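Local atomic coordinates of small TOPRIM domain protein (Geobacillus stearothermophilus, PDB entry 2FCJ), a protein that is of unknown function but has a Toprim domain, as in topoisomerases, primases and some nucleases, and so probably acts on nucleic acid. Residues A62-K65 and L66-Q69; A98-L101 and L102-R105. All coordinates share one frame; numbering follows the deposited sequence.

Contact 1 (A62-K65 and L66-Q69); sequences AGEK and LRRQ
A62 starts the turn by taking the amide of L66 on its carbonyl, O to N 3.1 Å, near the beginning of helix 61-73. This helix is the crossover of a beta-alpha-beta unit, running between the parallel strands 52-56 and 78-80 of the Toprim domain. A62 and L66 both also lean on the loop at E11. G63, one step on, accepts R67 N through its carbonyl, while its own amide is held by the carboxylate of D60. E11 and D60 follow the pattern of the acidic Toprim residues that bind magnesium in relatives, so this end of the helix probably borders the functional site.

E64 and R67 meet less directly. The glutamate chain bends at chi2 (73°), bringing OE1 to the edge of the guanidinium, close to its plane, yet OE1 stays 4.3 Å from R67 NE. Water 1 fills the link: it donates to E64 OE1 at 2.9 Å and accepts from R67 NE at 2.8 Å. The carboxylate and guanidinium planes stand nearly perpendicular, 84° apart. The rest of the buried R67 head is fixed by backbone: NH2 donates to L80 O, and NH1 gives a weak bond to L55 O, tying the helix to both flanking strands.

The aliphatic K65 CG lies against R68 NH2 at 4.1 Å, the two side chains crossing at a slant, and K65 NZ keeps well clear of that like charge. The K65 carbonyl does double duty, taking the amide of Q69, whose side-chain NE2 is anchored on I36 O and D38 OD1, and also a solvent proton. R68 turns at chi3 (47°), which carries NE back along the helix. There water 2 lies in the guanidinium plane, donating to K65 O at 2.7 Å and accepting from R68 NE at 3.0 Å.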
loop_
_atom_site.group_PDB
_atom_site.type_symbol
_atom_site.label_atom_id
_atom_site.label_comp_id
_atom_site.label_asym_id
_atom_site.label_seq_id
_atom_site.Cartn_x
_atom_site.Cartn_y
_atom_site.Cartn_z
ATOM N N ALA A 62 -9.513 10.930 4.699
ATOM C CA ALA A 62 -8.436 11.195 3.772
ATOM C C ALA A 62 -8.147 9.935 2.969
ATOM O O ALA A 62 -7.880 10.009 1.768
ATOM C CB ALA A 62 -7.202 11.659 4.508
ATOM N N GLY A 63 -8.189 8.786 3.643
ATOM C CA GLY A 63 -7.900 7.508 3.002
ATOM C C GLY A 63 -8.930 7.193 1.939
ATOM O O GLY A 63 -8.585 6.762 0.838
ATOM N N GLU A 64 -10.195 7.457 2.256
ATOM C CA GLU A 64 -11.306 7.211 1.351
ATOM C C GLU A 64 -11.238 8.129 0.129
ATOM O O GLU A 64 -11.530 7.707 -0.998
ATOM C CB GLU A 64 -12.640 7.379 2.097
ATOM C CG GLU A 64 -13.801 6.684 1.428
ATOM C CD GLU A 64 -13.755 5.176 1.575
ATOM O OE1 GLU A 64 -12.666 4.619 1.799
ATOM O OE2 GLU A 64 -14.827 4.542 1.483
ATOM N N LYS A 65 -10.785 9.358 0.333
ATOM C CA LYS A 65 -10.577 10.297 -0.770
ATOM C C LYS A 65 -9.542 9.761 -1.765
ATOM O O LYS A 65 -9.696 9.863 -2.987
ATOM C CB LYS A 65 -10.105 11.646 -0.228
ATOM C CG LYS A 65 -9.969 12.736 -1.276
ATOM C CD LYS A 65 -10.079 14.124 -0.643
ATOM C CE LYS A 65 -8.740 14.563 -0.054
ATOM N NZ LYS A 65 -8.666 16.047 0.137
ATOM N N LEU A 66 -8.445 9.242 -1.232
ATOM C CA LEU A 66 -7.413 8.664 -2.060
ATOM C C LEU A 66 -7.922 7.418 -2.770
ATOM O O LEU A 66 -7.716 7.252 -3.962
ATOM C CB LEU A 66 -6.206 8.332 -1.192
ATOM C CG LEU A 66 -4.937 7.924 -1.931
ATOM C CD1 LEU A 66 -4.456 9.060 -2.840
ATOM C CD2 LEU A 66 -3.853 7.573 -0.922
ATOM N N ARG A 67 -8.680 6.592 -2.066
ATOM C CA ARG A 67 -9.259 5.428 -2.734
ATOM C C ARG A 67 -10.174 5.832 -3.878
ATOM O O ARG A 67 -10.163 5.206 -4.945
ATOM C CB ARG A 67 -10.028 4.548 -1.763
ATOM C CG ARG A 67 -9.149 3.840 -0.770
ATOM C CD ARG A 67 -9.920 2.736 -0.112
ATOM N NE ARG A 67 -9.204 2.234 1.045
ATOM C CZ ARG A 67 -8.185 1.382 0.971
ATOM N NH1 ARG A 67 -7.791 0.913 -0.207
ATOM N NH2 ARG A 67 -7.581 0.979 2.084
ATOM N N ARG A 68 -10.981 6.864 -3.668
ATOM C CA ARG A 68 -11.906 7.309 -4.690
ATOM C C ARG A 68 -11.158 7.803 -5.923
ATOM O O ARG A 68 -11.538 7.497 -7.057
ATOM C CB ARG A 68 -12.798 8.418 -4.143
ATOM C CG ARG A 68 -13.892 8.795 -5.127
ATOM C CD ARG A 68 -14.874 9.764 -4.519
ATOM N NE ARG A 68 -14.170 10.846 -3.850
ATOM C CZ ARG A 68 -14.689 11.601 -2.890
ATOM N NH1 ARG A 68 -15.946 11.425 -2.501
ATOM N NH2 ARG A 68 -13.956 12.558 -2.345
ATOM N N GLN A 69 -10.072 8.538 -5.694
ATOM C CA GLN A 69 -9.245 9.012 -6.797
ATOM C C GLN A 69 -8.678 7.828 -7.574
ATOM O O GLN A 69 -8.647 7.831 -8.812
ATOM C CB GLN A 69 -8.117 9.885 -6.270
ATOM C CG GLN A 69 -7.348 10.549 -7.373
ATOM C CD GLN A 69 -6.155 11.293 -6.865
ATOM O OE1 GLN A 69 -5.670 11.042 -5.755
ATOM N NE2 GLN A 69 -5.649 12.210 -7.684
HETATM O O HOH W 1 -10.246 3.782 3.154
HETATM O O HOH W 2 -11.338 11.580 -4.274
#

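Contact 2 (A98-L101 and L102-R105); sequences AQVL and LRAR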
loop_
_atom_site.group_PDB
_atom_site.type_symbol
_atom_site.label_atom_id
_atom_site.label_comp_id
_atom_site.label_asym_id
_atom_site.label_seq_id
_atom_site.Cartn_x
_atom_site.Cartn_y
_atom_site.Cartn_z
ATOM N N ALA A 98 1.206 -7.034 9.011
ATOM C CA ALA A 98 1.823 -8.217 8.435
ATOM C C ALA A 98 0.770 -9.211 7.939
ATOM O O ALA A 98 0.912 -9.770 6.852
ATOM C CB ALA A 98 2.755 -8.874 9.441
ATOM N N GLN A 99 -0.291 -9.426 8.718
ATOM C CA GLN A 99 -1.342 -10.349 8.305
ATOM C C GLN A 99 -2.143 -9.837 7.104
ATOM O O GLN A 99 -2.532 -10.634 6.241
ATOM C CB GLN A 99 -2.259 -10.673 9.481
ATOM C CG GLN A 99 -1.559 -11.515 10.550
ATOM C CD GLN A 99 -2.510 -12.132 11.538
ATOM O OE1 GLN A 99 -3.722 -11.889 11.488
ATOM N NE2 GLN A 99 -1.967 -12.867 12.504
ATOM N N VAL A 100 -2.398 -8.531 7.044
ATOM C CA VAL A 100 -3.070 -7.959 5.878
ATOM C C VAL A 100 -2.256 -8.237 4.622
ATOM O O VAL A 100 -2.793 -8.667 3.600
ATOM C CB VAL A 100 -3.317 -6.458 6.070
ATOM C CG1 VAL A 100 -3.785 -5.812 4.774
ATOM C CG2 VAL A 100 -4.349 -6.243 7.165
ATOM N N LEU A 101 -0.948 -8.029 4.719
ATOM C CA LEU A 101 -0.070 -8.247 3.576
ATOM C C LEU A 101 0.071 -9.722 3.236
ATOM O O LEU A 101 0.093 -10.097 2.060
ATOM C CB LEU A 101 1.290 -7.608 3.840
ATOM C CG LEU A 101 1.228 -6.088 3.964
ATOM C CD1 LEU A 101 2.604 -5.503 4.240
ATOM C CD2 LEU A 101 0.569 -5.430 2.746
ATOM N N LEU A 102 0.166 -10.559 4.260
ATOM C CA LEU A 102 0.237 -11.993 4.052
ATOM C C LEU A 102 -1.018 -12.516 3.371
ATOM O O LEU A 102 -0.943 -13.385 2.502
ATOM C CB LEU A 102 0.426 -12.686 5.391
ATOM C CG LEU A 102 0.491 -14.203 5.272
ATOM C CD1 LEU A 102 1.709 -14.658 4.457
ATOM C CD2 LEU A 102 0.501 -14.801 6.670
ATOM N N ARG A 103 -2.179 -12.023 3.782
ATOM C CA ARG A 103 -3.436 -12.390 3.135
ATOM C C ARG A 103 -3.413 -12.047 1.646
ATOM O O ARG A 103 -4.005 -12.751 0.829
ATOM C CB ARG A 103 -4.611 -11.681 3.825
ATOM C CG ARG A 103 -5.988 -12.011 3.252
ATOM C CD ARG A 103 -7.099 -11.283 4.023
ATOM N NE ARG A 103 -6.901 -9.835 4.060
ATOM C CZ ARG A 103 -7.572 -9.004 4.853
ATOM N NH1 ARG A 103 -8.500 -9.474 5.675
ATOM N NH2 ARG A 103 -7.326 -7.700 4.820
ATOM N N ALA A 104 -2.718 -10.969 1.293
ATOM C CA ALA A 104 -2.569 -10.570 -0.104
ATOM C C ALA A 104 -1.369 -11.225 -0.802
ATOM O O ALA A 104 -0.997 -10.831 -1.899
ATOM C CB ALA A 104 -2.481 -9.040 -0.198
ATOM N N ARG A 105 -0.764 -12.213 -0.151
ATOM C CA ARG A 105 0.310 -13.008 -0.757
ATOM C C ARG A 105 1.682 -12.344 -0.820
ATOM O O ARG A 105 2.539 -12.769 -1.585
ATOM C CB ARG A 105 -0.109 -13.547 -2.131
ATOM C CG ARG A 105 -1.240 -14.561 -2.058
ATOM C CD ARG A 105 -1.651 -15.051 -3.436
ATOM N NE ARG A 105 -3.040 -15.505 -3.456
ATOM C CZ ARG A 105 -4.079 -14.712 -3.687
ATOM N NH1 ARG A 105 -3.892 -13.422 -3.926
ATOM N NH2 ARG A 105 -5.308 -15.207 -3.683
HETATM O O HOH W 3 -5.418 -8.426 2.657
#
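L102 N and R103 N still make regular helical bonds to A98 O and Q99 O, each at 2.8 Å, whereas A104 N reaches V100 O at a stretched 3.3 Å, with its N-H...O angle down to 141°, and makes a weak second bond to L101 O. A104 is where the chain leaves helical geometry. R105 then takes a positive phi (77°) as the C-prime residue of a Schellman motif that closes helix 94-103: its N bonds to L102 O at 2.9 Å, and F106 N closes onto L101 O. Among the side chains, V100 and R103 carry the contact. Both valine methyls face the arginine's NH2, CG1 at 4.0 Å and CG2 at 4.1 Å. A bend at chi3 (56°) folds the otherwise extended R103 chain back over the turn and sets its NE beside water 3. That water donates to V100 O at 2.8 Å; its separation from R103 NE is suspiciously short, so the exact length there is doubtful. L101 and A104 are buried, and both rest on L80 of strand 78-80, while L102 lies on the exposed side, its CB 3.3 Å from A98 O.

Contacts 1 and 2 do not touch: their centres are 21 Å apart and their nearest atoms about 8 Å. Contact 1 lies on the crossover helix that leads into strand 78-80, an outermost strand of the four-stranded parallel sheet; contact 2 ends a later helix. They meet indirectly at L80, whose carbonyl receives an arginine of 62-69 while two side chains of 98-105 rest against the same residue. Both contacts also place a water between a carbonyl and the NE of the arginine three residues on, though the contact 2 bridge is less certain because its leg to NE is improbably short. Of the two, contact 1 has E11 and D60 for neighbours, and so is probably nearer the acidic Toprim site.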